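Local coordinates for dual specificity protein phosphatase 18 (Homo sapiens, PDB 2ESB) that removes phosphate from tyrosine, serine and threonine residues of proteins, preferring phosphotyrosyl and doubly phosphorylated MAP-kinase peptides over phosphothreonine, at residues P143-W148 with V164-S169; H153-F156 with K161-V164. All blocks are in the same frame, centred on the assembly; numbering follows the deposited sequence.

Contact 1: residues P143-W148 with V164-S169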
loop_
_atom_site.group_PDB
_atom_site.type_symbol
_atom_site.label_atom_id
_atom_site.label_comp_id
_atom_site.label_asym_id
_atom_site.label_seq_id
_atom_site.Cartn_x
_atom_site.Cartn_y
_atom_site.Cartn_z
ATOM N N PRO A 143 -2.074 -5.987 6.608
ATOM C CA PRO A 143 -1.516 -4.877 7.386
ATOM C C PRO A 143 -1.493 -5.250 8.879
ATOM O O PRO A 143 -2.389 -5.957 9.352
ATOM C CB PRO A 143 -2.504 -3.745 7.119
ATOM C CG PRO A 143 -3.029 -4.057 5.734
ATOM C CD PRO A 143 -3.242 -5.554 5.819
ATOM N N ASN A 144 -0.488 -4.787 9.620
ATOM C CA ASN A 144 -0.454 -5.099 11.047
ATOM C C ASN A 144 -1.597 -4.333 11.697
ATOM O O ASN A 144 -2.125 -3.385 11.105
ATOM C CB ASN A 144 0.912 -4.749 11.681
ATOM C CG ASN A 144 1.175 -3.248 11.779
ATOM O OD1 ASN A 144 0.398 -2.496 12.374
ATOM N ND2 ASN A 144 2.301 -2.810 11.211
ATOM N N SER A 145 -2.002 -4.748 12.897
ATOM C CA SER A 145 -3.118 -4.108 13.587
ATOM C C SER A 145 -3.021 -2.599 13.802
ATOM O O SER A 145 -4.043 -1.902 13.816
ATOM C CB SER A 145 -3.383 -4.817 14.929
ATOM O OG SER A 145 -3.946 -6.100 14.691
ATOM N N GLY A 146 -1.815 -2.084 13.985
ATOM C CA GLY A 146 -1.673 -0.648 14.169
ATOM C C GLY A 146 -2.029 0.088 12.879
ATOM O O GLY A 146 -2.637 1.159 12.899
ATOM N N PHE A 147 -1.642 -0.481 11.744
ATOM C CA PHE A 147 -1.957 0.144 10.465
ATOM C C PHE A 147 -3.476 0.099 10.248
ATOM O O PHE A 147 -4.054 1.011 9.665
ATOM C CB PHE A 147 -1.218 -0.575 9.324
ATOM C CG PHE A 147 0.289 -0.397 9.356
ATOM C CD1 PHE A 147 1.113 -1.182 8.548
ATOM C CD2 PHE A 147 0.877 0.564 10.179
ATOM C CE1 PHE A 147 2.505 -1.015 8.558
ATOM C CE2 PHE A 147 2.264 0.744 10.201
ATOM C CZ PHE A 147 3.082 -0.046 9.390
ATOM N N TRP A 148 -4.126 -0.958 10.722
ATOM C CA TRP A 148 -5.573 -1.045 10.583
ATOM C C TRP A 148 -6.240 0.092 11.361
ATOM O O TRP A 148 -7.145 0.754 10.853
ATOM C CB TRP A 148 -6.090 -2.405 11.062
ATOM C CG TRP A 148 -6.028 -3.444 9.984
ATOM C CD1 TRP A 148 -5.180 -4.506 9.910
ATOM C CD2 TRP A 148 -6.836 -3.489 8.801
ATOM N NE1 TRP A 148 -5.403 -5.212 8.749
ATOM C CE2 TRP A 148 -6.415 -4.607 8.050
ATOM C CE3 TRP A 148 -7.876 -2.686 8.301
ATOM C CZ2 TRP A 148 -6.998 -4.948 6.819
ATOM C CZ3 TRP A 148 -8.456 -3.024 7.076
ATOM C CH2 TRP A 148 -8.014 -4.145 6.350
ATOM N N VAL A 164 -14.997 -0.973 8.711
ATOM C CA VAL A 164 -14.125 -1.962 9.344
ATOM C C VAL A 164 -13.927 -1.457 10.785
ATOM O O VAL A 164 -13.769 -0.256 11.007
ATOM C CB VAL A 164 -12.757 -2.059 8.628
ATOM C CG1 VAL A 164 -11.869 -3.072 9.328
ATOM C CG2 VAL A 164 -12.961 -2.464 7.162
ATOM N N HIS A 165 -13.955 -2.364 11.757
ATOM C CA HIS A 165 -13.798 -1.981 13.162
ATOM C C HIS A 165 -12.857 -2.941 13.879
ATOM O O HIS A 165 -12.896 -4.144 13.624
ATOM C CB HIS A 165 -15.150 -2.019 13.883
ATOM C CG HIS A 165 -16.278 -1.431 13.092
ATOM N ND1 HIS A 165 -16.820 -2.056 11.990
ATOM C CD2 HIS A 165 -16.942 -0.257 13.223
ATOM C CE1 HIS A 165 -17.768 -1.293 11.476
ATOM N NE2 HIS A 165 -17.862 -0.196 12.206
ATOM N N MET A 166 -12.026 -2.407 14.775
ATOM C CA MET A 166 -11.100 -3.233 15.546
ATOM C C MET A 166 -11.888 -3.952 16.656
ATOM O O MET A 166 -12.736 -3.347 17.312
ATOM C CB MET A 166 -10.012 -2.358 16.182
ATOM C CG MET A 166 -9.149 -1.582 15.177
ATOM S SD MET A 166 -8.390 -2.686 13.963
ATOM C CE MET A 166 -7.104 -3.473 14.966
ATOM N N VAL A 167 -11.612 -5.237 16.853
ATOM C CA VAL A 167 -12.288 -6.017 17.887
ATOM C C VAL A 167 -11.257 -6.816 18.681
ATOM O O VAL A 167 -10.140 -7.057 18.200
ATOM C CB VAL A 167 -13.325 -7.003 17.279
ATOM C CG1 VAL A 167 -14.396 -6.237 16.516
ATOM C CG2 VAL A 167 -12.631 -7.998 16.366
ATOM N N SER A 168 -11.622 -7.211 19.899
ATOM C CA SER A 168 -10.725 -7.993 20.756
ATOM C C SER A 168 -10.642 -9.433 20.232
ATOM O O SER A 168 -11.537 -9.898 19.529
ATOM C CB SER A 168 -11.262 -8.022 22.197
ATOM O OG SER A 168 -11.669 -6.737 22.635
ATOM N N SER A 169 -9.566 -10.136 20.575
ATOM C CA SER A 169 -9.410 -11.532 20.169
ATOM C C SER A 169 -8.328 -12.180 21.034
ATOM O O SER A 169 -7.609 -11.493 21.754
ATOM C CB SER A 169 -9.024 -11.638 18.686
ATOM O OG SER A 169 -7.618 -11.558 18.501
#
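Met166 and Val164 pack on Ser145 and Trp148, joining the short strand 166-167, half of a two-stranded antiparallel hairpin, to the N-terminal turn of helix 145-159 in the dual-specificity phosphatase fold. Met166 SD lies 3.7 Å from Trp148 CB. The methionine chain is bent at both chi2 and chi3 (-55° and -74°), which curls CE round to the start of the helix, 3.6 Å from Ser145 O and 4.0 Å from Ser145 CB. One branch of Val164, CG1, placed anti to the backbone N, comes obliquely to the six-membered part of the indole, 4.1 Å from Trp148 CZ3; the two side chains cross at about a right angle. Farther out, the polar ends of the helix residues also face the C-terminal segment: Ser145 OG is hydrogen-bonded to Met173 O and Trp148 NE1 to Tyr178 OH, while Pro175 of the partner strand touches both Trp148 and Val164. Asn144 is the N-cap that starts this helix. Its OD1 accepts from Phe147 N at 2.9 Å, the donor standing 39° out of the carbonyl plane, and more weakly from Gly146 N. Its ND2, hydrogen-bonded to Asp73 OD1, lies over the centre of the Phe147 ring, 3.1 Å above the ring plane.

Contact 2: residues H153-F156 with K161-V164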
loop_
_atom_site.group_PDB
_atom_site.type_symbol
_atom_site.label_atom_id
_atom_site.label_comp_id
_atom_site.label_asym_id
_atom_site.label_seq_id
_atom_site.Cartn_x
_atom_site.Cartn_y
_atom_site.Cartn_z
ATOM N N HIS A 153 -9.096 5.197 11.131
ATOM C CA HIS A 153 -9.166 6.624 11.450
ATOM C C HIS A 153 -9.205 7.451 10.150
ATOM O O HIS A 153 -9.956 8.418 10.035
ATOM C CB HIS A 153 -7.968 7.036 12.304
ATOM C CG HIS A 153 -7.934 8.498 12.625
ATOM N ND1 HIS A 153 -7.139 9.392 11.942
ATOM C CD2 HIS A 153 -8.617 9.225 13.541
ATOM C CE1 HIS A 153 -7.330 10.608 12.425
ATOM N NE2 HIS A 153 -8.223 10.533 13.395
ATOM N N TYR A 154 -8.407 7.053 9.166
ATOM C CA TYR A 154 -8.369 7.755 7.879
ATOM C C TYR A 154 -9.709 7.586 7.151
ATOM O O TYR A 154 -10.209 8.527 6.542
ATOM C CB TYR A 154 -7.222 7.205 7.031
ATOM C CG TYR A 154 -6.942 7.958 5.755
ATOM C CD1 TYR A 154 -6.766 9.336 5.760
ATOM C CD2 TYR A 154 -6.804 7.283 4.547
ATOM C CE1 TYR A 154 -6.461 10.034 4.590
ATOM C CE2 TYR A 154 -6.488 7.973 3.363
ATOM C CZ TYR A 154 -6.321 9.348 3.399
ATOM O OH TYR A 154 -6.014 10.048 2.253
ATOM N N GLU A 155 -10.286 6.388 7.207
ATOM C CA GLU A 155 -11.577 6.155 6.568
ATOM C C GLU A 155 -12.606 7.101 7.171
ATOM O O GLU A 155 -13.400 7.713 6.449
ATOM C CB GLU A 155 -12.059 4.714 6.771
ATOM C CG GLU A 155 -13.389 4.444 6.060
ATOM C CD GLU A 155 -13.975 3.069 6.327
ATOM O OE1 GLU A 155 -14.686 2.558 5.436
ATOM O OE2 GLU A 155 -13.757 2.500 7.416
ATOM N N PHE A 156 -12.598 7.221 8.497
ATOM C CA PHE A 156 -13.551 8.103 9.169
ATOM C C PHE A 156 -13.329 9.537 8.719
ATOM O O PHE A 156 -14.284 10.295 8.539
ATOM C CB PHE A 156 -13.405 8.029 10.690
ATOM C CG PHE A 156 -14.427 8.850 11.430
ATOM C CD1 PHE A 156 -15.756 8.436 11.485
ATOM C CD2 PHE A 156 -14.069 10.044 12.044
ATOM C CE1 PHE A 156 -16.718 9.205 12.141
ATOM C CE2 PHE A 156 -15.023 10.821 12.704
ATOM C CZ PHE A 156 -16.352 10.397 12.750
ATOM N N LYS A 161 -17.615 7.846 8.384
ATOM C CA LYS A 161 -18.227 6.566 8.731
ATOM C C LYS A 161 -17.207 5.440 8.540
ATOM O O LYS A 161 -16.300 5.560 7.713
ATOM C CB LYS A 161 -19.440 6.339 7.823
ATOM C CG LYS A 161 -19.825 4.896 7.612
ATOM C CD LYS A 161 -20.733 4.755 6.405
ATOM C CE LYS A 161 -20.980 3.289 6.072
ATOM N NZ LYS A 161 -21.802 3.129 4.841
ATOM N N ASN A 162 -17.358 4.345 9.290
ATOM C CA ASN A 162 -16.437 3.217 9.175
ATOM C C ASN A 162 -17.119 1.943 8.694
ATOM O O ASN A 162 -18.289 1.707 8.983
ATOM C CB ASN A 162 -15.762 2.933 10.522
ATOM C CG ASN A 162 -14.673 3.918 10.845
ATOM O OD1 ASN A 162 -14.653 4.497 11.931
ATOM N ND2 ASN A 162 -13.750 4.114 9.906
ATOM N N THR A 163 -16.370 1.118 7.970
ATOM C CA THR A 163 -16.884 -0.140 7.451
ATOM C C THR A 163 -16.060 -1.304 7.986
ATOM O O THR A 163 -16.368 -2.466 7.731
ATOM C CB THR A 163 -16.864 -0.160 5.918
ATOM O OG1 THR A 163 -15.541 0.143 5.455
ATOM C CG2 THR A 163 -17.853 0.866 5.368
ATOM N N VAL A 164 -14.997 -0.973 8.711
ATOM C CA VAL A 164 -14.125 -1.962 9.344
ATOM C C VAL A 164 -13.927 -1.457 10.785
ATOM O O VAL A 164 -13.769 -0.256 11.007
ATOM C CB VAL A 164 -12.757 -2.059 8.628
ATOM C CG1 VAL A 164 -11.869 -3.072 9.328
ATOM C CG2 VAL A 164 -12.961 -2.464 7.162
HETATM O O HOH W 1 -16.800 4.196 5.016
#
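Glu155 OE2 is gripped by two N-H groups of the returning chain, Asn162 ND2 at 3.0 Å and Thr163 N, also at 3.0 Å. Both reach it from the same face of the carboxylate, 35° out of its plane, the amide on the anti side and the backbone N-H on the syn side. The amide bond is nearly straight, 173° at the hydrogen, and OE2 lies almost in the Asn162 amide plane; ND2 also bonds to Ile152 O, one turn back on the helix. The other oxygen, Glu155 OE1, takes the Thr163 hydroxyl on its syn lone pair, OG1 to OE1 2.6 Å, and a water that donates to both OE1 and Lys161 O. The glutamate chain is extended throughout, with chi1 at -178°, which carries the buried carboxylate from the helix to these donors. The start of helix 127-137 adds Leu127 N to Glu155 OE1 and Leu128 N to Thr163 OG1. With an alanine here in place of Glu155, the Thr163 hydroxyl and the backbone N-H groups of Thr163 and Leu127 would probably lose this acceptor, and the Asn162 amide, left with Ile152 O, would be less firmly fixed. Beside this, Phe156 CD1 approaches Lys161 N to 3.7 Å. The Glu155 carboxylate thus ties irregular segment 161-164 to helices 145-159 and 127-137, in the helical part of the dual-specificity phosphatase fold.

In the fold
Contacts 1 and 2 lie 12 Å apart, centre to centre, on the same side of the chain's centre, and both set helix 145-159 against the chain that follows it. Contact 1 uses the N-terminal end of the helix and contact 2 a stretch about two turns farther along, in its C-terminal half. After the helix ends at 159 the chain doubles back, so that 161-164 meets 153-156 first and 164-169 then reaches 143-148; Val164 belongs to both. The polar anchor thus comes earlier in the returning chain and the apolar packing later, just as strand 166-167 begins its pairing with strand 174-175. Together they hold this chain against the helical side of the fold, away from the predicted nucleophile Cys104.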